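Local coordinates for protein MgGH51 (Meripilus giganteus, PDB 6ZPZ) that probably hydrolyses terminal alpha-L-arabinofuranosyl residues from arabinose-containing polysaccharides, as a family GH51 alpha-L-arabinofuranosidase, at residues 424-429 against 473-478. Numbering follows the deposited sequence.
With LX5 ([(1~{S},2~{S},3~{S},4~{S})-2-(hydroxymethyl)-3,4-bis(oxidanyl)cyclopentyl] hydrogen sulfate), chain G.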
loop_
_atom_site.group_PDB
_atom_site.type_symbol
_atom_site.label_atom_id
_atom_site.label_comp_id
_atom_site.label_asym_id
_atom_site.label_seq_id
_atom_site.Cartn_x
_atom_site.Cartn_y
_atom_site.Cartn_z
ATOM N N THR A 424 1.382 -11.615 21.628
ATOM C CA THR A 424 1.925 -11.830 20.269
ATOM C C THR A 424 2.388 -10.494 19.734
ATOM O O THR A 424 1.884 -9.458 20.195
ATOM C CB THR A 424 0.933 -12.538 19.349
ATOM O OG1 THR A 424 -0.265 -11.761 19.300
ATOM C CG2 THR A 424 0.648 -13.963 19.774
ATOM N N TYR A 425 3.335 -10.537 18.802
ATOM C CA TYR A 425 4.028 -9.343 18.318
ATOM C C TYR A 425 3.866 -9.277 16.807
ATOM O O TYR A 425 4.008 -10.283 16.127
ATOM C CB TYR A 425 5.465 -9.343 18.831
ATOM C CG TYR A 425 5.543 -9.240 20.331
ATOM C CD1 TYR A 425 5.515 -8.005 20.960
ATOM C CD2 TYR A 425 5.530 -10.368 21.126
ATOM C CE1 TYR A 425 5.573 -7.899 22.337
ATOM C CE2 TYR A 425 5.543 -10.279 22.505
ATOM C CZ TYR A 425 5.557 -9.041 23.111
ATOM O OH TYR A 425 5.586 -8.969 24.466
ATOM N N PHE A 426 3.555 -8.078 16.358
ATOM C CA PHE A 426 3.420 -7.663 14.951
ATOM C C PHE A 426 4.584 -6.739 14.649
ATOM O O PHE A 426 4.642 -5.611 15.197
ATOM C CB PHE A 426 2.072 -6.975 14.748
ATOM C CG PHE A 426 1.817 -6.358 13.399
ATOM C CD1 PHE A 426 2.429 -6.832 12.245
ATOM C CD2 PHE A 426 0.930 -5.296 13.286
ATOM C CE1 PHE A 426 2.144 -6.253 11.017
ATOM C CE2 PHE A 426 0.626 -4.734 12.064
ATOM C CZ PHE A 426 1.245 -5.206 10.925
ATOM N N GLU A 427 5.508 -7.197 13.811
ATOM C CA GLU A 427 6.588 -6.305 13.364
ATOM C C GLU A 427 6.024 -5.492 12.203
ATOM O O GLU A 427 6.297 -5.839 11.065
ATOM C CB GLU A 427 7.837 -7.086 12.992
ATOM C CG GLU A 427 9.055 -6.185 12.918
ATOM C CD GLU A 427 9.810 -5.989 14.209
ATOM O OE1 GLU A 427 9.508 -6.690 15.175
ATOM O OE2 GLU A 427 10.652 -5.091 14.249
ATOM N N GLY A 428 5.285 -4.425 12.515
ATOM C CA GLY A 428 4.305 -3.841 11.591
ATOM C C GLY A 428 4.935 -2.803 10.689
ATOM O O GLY A 428 4.287 -2.405 9.694
ATOM N N GLU A 429 6.151 -2.385 11.021
ATOM C CA GLU A 429 6.879 -1.379 10.229
ATOM C C GLU A 429 8.366 -1.594 10.439
ATOM O O GLU A 429 8.875 -1.315 11.565
ATOM C CB GLU A 429 6.455 0.002 10.704
ATOM C CG GLU A 429 7.004 1.078 9.854
ATOM C CD GLU A 429 6.846 2.402 10.530
ATOM O OE1 GLU A 429 6.001 3.183 10.054
ATOM O OE2 GLU A 429 7.588 2.659 11.521
ATOM N N ILE A 473 5.461 -16.415 18.981
ATOM C CA ILE A 473 4.976 -15.116 19.530
ATOM C C ILE A 473 4.923 -14.040 18.440
ATOM O O ILE A 473 4.171 -13.082 18.644
ATOM C CB ILE A 473 5.809 -14.656 20.736
ATOM C CG1 ILE A 473 7.244 -14.281 20.356
ATOM C CG2 ILE A 473 5.769 -15.716 21.834
ATOM C CD1 ILE A 473 8.052 -13.681 21.475
ATOM N N VAL A 474 5.737 -14.107 17.387
ATOM C CA VAL A 474 5.674 -13.073 16.306
ATOM C C VAL A 474 4.646 -13.562 15.306
ATOM O O VAL A 474 4.841 -14.653 14.753
ATOM C CB VAL A 474 7.007 -12.856 15.587
ATOM C CG1 VAL A 474 6.834 -11.894 14.432
ATOM C CG2 VAL A 474 8.113 -12.409 16.521
ATOM N N PHE A 475 3.513 -12.899 15.169
ATOM C CA PHE A 475 2.406 -13.490 14.374
ATOM C C PHE A 475 2.378 -12.876 12.973
ATOM O O PHE A 475 1.628 -13.359 12.129
ATOM C CB PHE A 475 1.068 -13.378 15.091
ATOM C CG PHE A 475 0.455 -12.009 15.097
ATOM C CD1 PHE A 475 0.828 -11.077 16.055
ATOM C CD2 PHE A 475 -0.567 -11.708 14.213
ATOM C CE1 PHE A 475 0.224 -9.825 16.089
ATOM C CE2 PHE A 475 -1.166 -10.461 14.248
ATOM C CZ PHE A 475 -0.783 -9.536 15.200
ATOM N N ALA A 476 3.051 -11.738 12.801
ATOM C CA ALA A 476 2.859 -10.868 11.631
ATOM C C ALA A 476 4.063 -9.949 11.474
ATOM O O ALA A 476 4.615 -9.483 12.468
ATOM C CB ALA A 476 1.566 -10.101 11.778
ATOM N N ALA A 477 4.490 -9.740 10.242
ATOM C CA ALA A 477 5.637 -8.859 9.969
ATOM C C ALA A 477 5.472 -8.246 8.586
ATOM O O ALA A 477 5.194 -8.975 7.619
ATOM C CB ALA A 477 6.899 -9.647 10.093
ATOM N N SER A 478 5.652 -6.940 8.510
ATOM C CA SER A 478 5.538 -6.192 7.243
ATOM C C SER A 478 6.636 -5.122 7.139
ATOM O O SER A 478 6.822 -4.259 8.056
ATOM C CB SER A 478 4.159 -5.584 7.100
ATOM O OG SER A 478 3.813 -4.904 8.289
HETATM C C1 LX5 G . 6.615 5.449 9.695
HETATM C C2 LX5 G . 5.815 4.682 10.720
HETATM C C6 LX5 G . 6.235 5.287 7.115
HETATM C C5 LX5 G . 5.699 5.700 8.492
HETATM C C3 LX5 G . 4.358 4.904 10.438
HETATM C C4 LX5 G . 4.376 5.095 8.923
HETATM O O7 LX5 G . 6.391 3.868 6.997
HETATM O O8 LX5 G . 3.447 6.095 8.501
HETATM O O9 LX5 G . 3.529 3.847 10.948
HETATM O O10 LX5 G . 6.786 6.627 10.477
HETATM S S11 LX5 G . 8.065 7.391 10.436
HETATM O O12 LX5 G . 7.933 7.712 9.017
HETATM O O13 LX5 G . 8.088 8.550 11.325
HETATM O O14 LX5 G . 9.100 6.406 10.868
#
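Phe426 rests against Phe475, Ala476 and Ser478, on the inner side of the parallel pairing between 424-428 and 474-478, neighbouring strands of the (beta/alpha)8 barrel typical of GH51 enzymes. Its CB approaches the Phe475 ring obliquely, 3.7 Å from CE1. With CG anti to the backbone N (chi1 174°), the ring turns along the strand: CG lies 4.1 Å from Ala476 CB, CD1 3.4 Å from the same carbon and just as near Ala476 O, which sits at the ring edge, while CE1 and CZ reach Ser478 OG. Gly428 CA lies over one face, toward its rim, and Phe224 of barrel strand 224-227, a neighbour of neither strand here, meets the ring nearly perpendicularly. Cutting this side chain back to alanine is likely to open a gap between Phe475, Ala476 and Phe224 and leave Ser478 OG less shielded.

Tyr425 N donates to Ile473 O (2.7 Å) and Phe475 N to Tyr425 O; a beta bulge at Phe475 then shifts the register by one, and pairing resumes with Glu427 N to Ala476 O and Ser478 N to Glu427 O (2.9 Å). Next to that last bond, Ser478 OG donates to Gly428 O at 2.9 Å, approaching from above the carbonyl plane. On the opposite face, Glu427 CB touches Ala477 CB, but its carboxylate bends away to Tyr415.

One residue on from Gly428, the extended Glu429 side chain is covalently bound through OE1 to C2 of the cyclopentyl sulfate (1.7 Å), a trapped adduct consistent with Glu429 being the nucleophile of a retaining glycosidase.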